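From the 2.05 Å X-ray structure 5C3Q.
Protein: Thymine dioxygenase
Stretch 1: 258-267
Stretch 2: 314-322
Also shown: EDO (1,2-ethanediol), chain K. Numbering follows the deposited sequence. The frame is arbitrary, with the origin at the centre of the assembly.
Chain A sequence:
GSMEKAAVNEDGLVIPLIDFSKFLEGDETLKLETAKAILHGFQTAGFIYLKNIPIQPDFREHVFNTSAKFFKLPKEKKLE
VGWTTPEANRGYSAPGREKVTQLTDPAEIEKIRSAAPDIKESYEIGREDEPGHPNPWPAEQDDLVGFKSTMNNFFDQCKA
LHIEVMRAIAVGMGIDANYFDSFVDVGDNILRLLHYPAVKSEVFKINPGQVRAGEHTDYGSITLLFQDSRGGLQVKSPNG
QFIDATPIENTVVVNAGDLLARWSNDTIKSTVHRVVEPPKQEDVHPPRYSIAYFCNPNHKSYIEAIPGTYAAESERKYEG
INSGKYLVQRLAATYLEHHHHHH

Stretch 1 258-267: DLLARWSNDT
Stretch 2 (314-322) SERKYEGIN

The amide of Asn265 (chi1 t, -158°; chi2 45°) reads the backbone of stretch 2, where it leaves a 3-10 segment, as a neighbouring peptide would: Asn265 ND2 donates to Glu315 O (2.9 Å) while Asn265 OD1 accepts from Lys317 N (2.9 Å), both nearly linear. Asparagine suits this place because its carboxamide carries donor and acceptor side by side and it tolerates positive phi (59/40) better than most non-glycine residues, ending helix 258-263 in a Schellman motif. Asp266 N returns to Ala261 O (2.8 Å). A type I' turn runs from Ser264 to Thr267, with Asp266 at 59/24. Stretch 2 passes through Lys317 (-85/-21), then extends from Tyr318 (-131/142) to Ile321 (-141/153). The chains run in roughly opposite senses: CA atoms of Asn265 and Lys317 lie 6.2 Å apart, those of Arg262 and Tyr318 7.0 Å.

Asp266 (chi1 m) uses OD2 twice, accepting from Tyr318 OH (2.5 Å) and forming a salt bridge with Lys317 NZ (2.8 Å); both partners are m at chi1. Arg262, t through chi3, lays its guanidinium between Tyr318 CG and Ile321 CD1 on opposite faces, leaving its edge for polar partners. Arg262 NH2 donates to Glu319 O (2.9 Å), and a water bridges NE to that same oxygen. Arg262 NH1 donates to ethanediol O2 (2.8 Å). Buried Leu259 (chi1 -141°, between wells) gives Ile321 (chi1 p, chi2 t) an apolar neighbour, Leu259 CD1 meeting Ile321 CD1 at 3.6 Å.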

# COMPACT_ATOMS: atom_id res chain seq x y z
N ASP A 258 -7.79 -5.33 3.49
CA ASP A 258 -8.74 -6.06 4.32
C ASP A 258 -10.19 -5.75 4.00
O ASP A 258 -11.04 -6.63 4.10
CB ASP A 258 -8.44 -5.82 5.81
CG ASP A 258 -7.11 -6.41 6.23
OD1 ASP A 258 -6.61 -7.32 5.52
OD2 ASP A 258 -6.55 -5.97 7.26
N LEU A 259 -10.48 -4.52 3.60
CA LEU A 259 -11.84 -4.14 3.28
C LEU A 259 -12.31 -4.86 2.00
O LEU A 259 -13.44 -5.34 1.94
CB LEU A 259 -11.97 -2.61 3.16
CG LEU A 259 -13.20 -1.87 3.70
CD1 LEU A 259 -13.85 -2.52 4.91
CD2 LEU A 259 -12.81 -0.43 4.01
N LEU A 260 -11.44 -4.96 1.00
CA LEU A 260 -11.79 -5.70 -0.22
C LEU A 260 -11.95 -7.20 0.06
O LEU A 260 -12.86 -7.83 -0.46
CB LEU A 260 -10.76 -5.47 -1.34
CG LEU A 260 -11.03 -6.18 -2.68
CD1 LEU A 260 -12.42 -5.88 -3.22
CD2 LEU A 260 -9.98 -5.78 -3.71
N ALA A 261 -11.06 -7.76 0.88
CA ALA A 261 -11.19 -9.15 1.31
C ALA A 261 -12.58 -9.41 1.87
O ALA A 261 -13.29 -10.33 1.44
CB ALA A 261 -10.13 -9.48 2.35
N ARG A 262 -12.97 -8.56 2.81
CA ARG A 262 -14.28 -8.64 3.45
C ARG A 262 -15.43 -8.39 2.47
O ARG A 262 -16.42 -9.11 2.46
CB ARG A 262 -14.33 -7.60 4.57
CG ARG A 262 -15.59 -7.62 5.40
CD ARG A 262 -15.66 -6.40 6.28
NE ARG A 262 -16.85 -6.48 7.12
CZ ARG A 262 -16.87 -6.50 8.45
NH1 ARG A 262 -15.75 -6.41 9.16
NH2 ARG A 262 -18.04 -6.60 9.06
N TRP A 263 -15.29 -7.34 1.66
CA TRP A 263 -16.25 -6.97 0.61
C TRP A 263 -16.51 -8.13 -0.37
O TRP A 263 -17.65 -8.35 -0.82
CB TRP A 263 -15.68 -5.77 -0.15
CG TRP A 263 -16.64 -4.92 -0.91
CD1 TRP A 263 -17.99 -5.05 -0.99
CD2 TRP A 263 -16.29 -3.75 -1.65
NE1 TRP A 263 -18.51 -4.04 -1.77
CE2 TRP A 263 -17.49 -3.23 -2.19
CE3 TRP A 263 -15.09 -3.10 -1.93
CZ2 TRP A 263 -17.51 -2.08 -2.98
CZ3 TRP A 263 -15.11 -1.96 -2.72
CH2 TRP A 263 -16.31 -1.46 -3.23
N SER A 264 -15.45 -8.87 -0.69
CA SER A 264 -15.50 -10.00 -1.61
C SER A 264 -15.94 -11.31 -0.96
O SER A 264 -15.92 -12.36 -1.60
CB SER A 264 -14.11 -10.19 -2.23
OG SER A 264 -13.20 -10.77 -1.31
N ASN A 265 -16.32 -11.25 0.32
CA ASN A 265 -16.68 -12.43 1.09
C ASN A 265 -15.53 -13.44 1.17
O ASN A 265 -15.75 -14.65 1.08
CB ASN A 265 -17.94 -13.10 0.53
CG ASN A 265 -18.63 -13.97 1.56
OD1 ASN A 265 -18.80 -13.56 2.70
ND2 ASN A 265 -19.03 -15.18 1.16
N ASP A 266 -14.31 -12.91 1.32
CA ASP A 266 -13.06 -13.68 1.33
C ASP A 266 -12.77 -14.49 0.06
O ASP A 266 -12.02 -15.46 0.11
CB ASP A 266 -12.98 -14.58 2.57
CG ASP A 266 -12.79 -13.79 3.85
OD1 ASP A 266 -12.29 -12.65 3.78
OD2 ASP A 266 -13.13 -14.31 4.93
N THR A 267 -13.34 -14.10 -1.08
CA THR A 267 -12.93 -14.71 -2.35
C THR A 267 -11.62 -14.06 -2.81
O THR A 267 -10.83 -14.68 -3.51
CB THR A 267 -14.01 -14.60 -3.45
OG1 THR A 267 -14.38 -13.23 -3.64
CG2 THR A 267 -15.24 -15.41 -3.06
N SER A 314 -26.45 -17.83 3.53
CA SER A 314 -25.72 -18.43 4.65
C SER A 314 -24.20 -18.42 4.45
O SER A 314 -23.45 -18.55 5.42
CB SER A 314 -26.19 -19.87 4.87
OG SER A 314 -25.84 -20.70 3.77
N GLU A 315 -23.76 -18.28 3.20
CA GLU A 315 -22.34 -18.23 2.88
C GLU A 315 -21.68 -16.86 3.16
O GLU A 315 -20.46 -16.76 3.15
CB GLU A 315 -22.11 -18.61 1.41
CG GLU A 315 -22.46 -20.06 1.11
CD GLU A 315 -22.73 -20.32 -0.36
OE1 GLU A 315 -22.17 -19.61 -1.22
OE2 GLU A 315 -23.53 -21.23 -0.66
N ARG A 316 -22.49 -15.83 3.39
CA ARG A 316 -21.98 -14.50 3.75
C ARG A 316 -21.34 -14.52 5.13
O ARG A 316 -22.02 -14.78 6.13
CB ARG A 316 -23.09 -13.46 3.76
CG ARG A 316 -23.62 -13.08 2.39
CD ARG A 316 -24.35 -11.75 2.49
NE ARG A 316 -25.14 -11.45 1.30
CZ ARG A 316 -25.77 -10.29 1.09
NH1 ARG A 316 -25.72 -9.32 2.00
NH2 ARG A 316 -26.46 -10.11 -0.02
N LYS A 317 -20.05 -14.20 5.19
CA LYS A 317 -19.29 -14.31 6.43
C LYS A 317 -19.39 -13.07 7.33
O LYS A 317 -19.15 -13.17 8.53
CB LYS A 317 -17.82 -14.60 6.12
CG LYS A 317 -17.61 -15.94 5.42
CD LYS A 317 -16.19 -16.10 4.91
CE LYS A 317 -15.19 -16.28 6.04
NZ LYS A 317 -13.92 -16.89 5.55
N TYR A 318 -19.76 -11.92 6.76
CA TYR A 318 -19.62 -10.64 7.46
C TYR A 318 -20.88 -9.77 7.41
O TYR A 318 -21.56 -9.70 6.38
CB TYR A 318 -18.45 -9.86 6.87
CG TYR A 318 -17.16 -10.64 6.88
CD1 TYR A 318 -16.52 -10.93 8.08
CD2 TYR A 318 -16.59 -11.11 5.70
CE1 TYR A 318 -15.34 -11.66 8.11
CE2 TYR A 318 -15.41 -11.84 5.72
CZ TYR A 318 -14.79 -12.11 6.92
OH TYR A 318 -13.62 -12.84 6.95
N GLU A 319 -21.15 -9.10 8.52
CA GLU A 319 -22.17 -8.05 8.57
C GLU A 319 -21.70 -6.86 7.76
O GLU A 319 -20.50 -6.64 7.61
CB GLU A 319 -22.42 -7.59 10.02
CG GLU A 319 -23.09 -8.64 10.90
CD GLU A 319 -23.47 -8.10 12.27
OE1 GLU A 319 -24.00 -6.97 12.35
OE2 GLU A 319 -23.25 -8.82 13.27
N GLY A 320 -22.64 -6.09 7.23
CA GLY A 320 -22.31 -4.86 6.53
C GLY A 320 -21.65 -3.85 7.46
O GLY A 320 -21.95 -3.81 8.65
N ILE A 321 -20.72 -3.06 6.93
CA ILE A 321 -20.08 -1.99 7.69
C ILE A 321 -19.86 -0.76 6.84
O ILE A 321 -19.72 -0.85 5.62
CB ILE A 321 -18.70 -2.41 8.25
CG1 ILE A 321 -17.88 -3.14 7.18
CG2 ILE A 321 -18.86 -3.28 9.49
CD1 ILE A 321 -16.40 -3.09 7.43
N ASN A 322 -19.84 0.39 7.50
CA ASN A 322 -19.45 1.64 6.85
C ASN A 322 -17.94 1.66 6.65
O ASN A 322 -17.18 1.42 7.58
CB ASN A 322 -19.86 2.84 7.70
CG ASN A 322 -19.30 4.14 7.16
OD1 ASN A 322 -18.37 4.70 7.72
ND2 ASN A 322 -19.85 4.59 6.04
C1 EDO K . -17.82 -5.99 12.31
O1 EDO K . -18.86 -6.96 12.11
C2 EDO K . -16.48 -6.73 12.30
O2 EDO K . -15.40 -5.88 11.86
O HOH W 1 -18.98 -6.57 5.14
O HOH W 2 -19.92 -11.25 3.84
O HOH W 3 -12.16 -10.68 5.68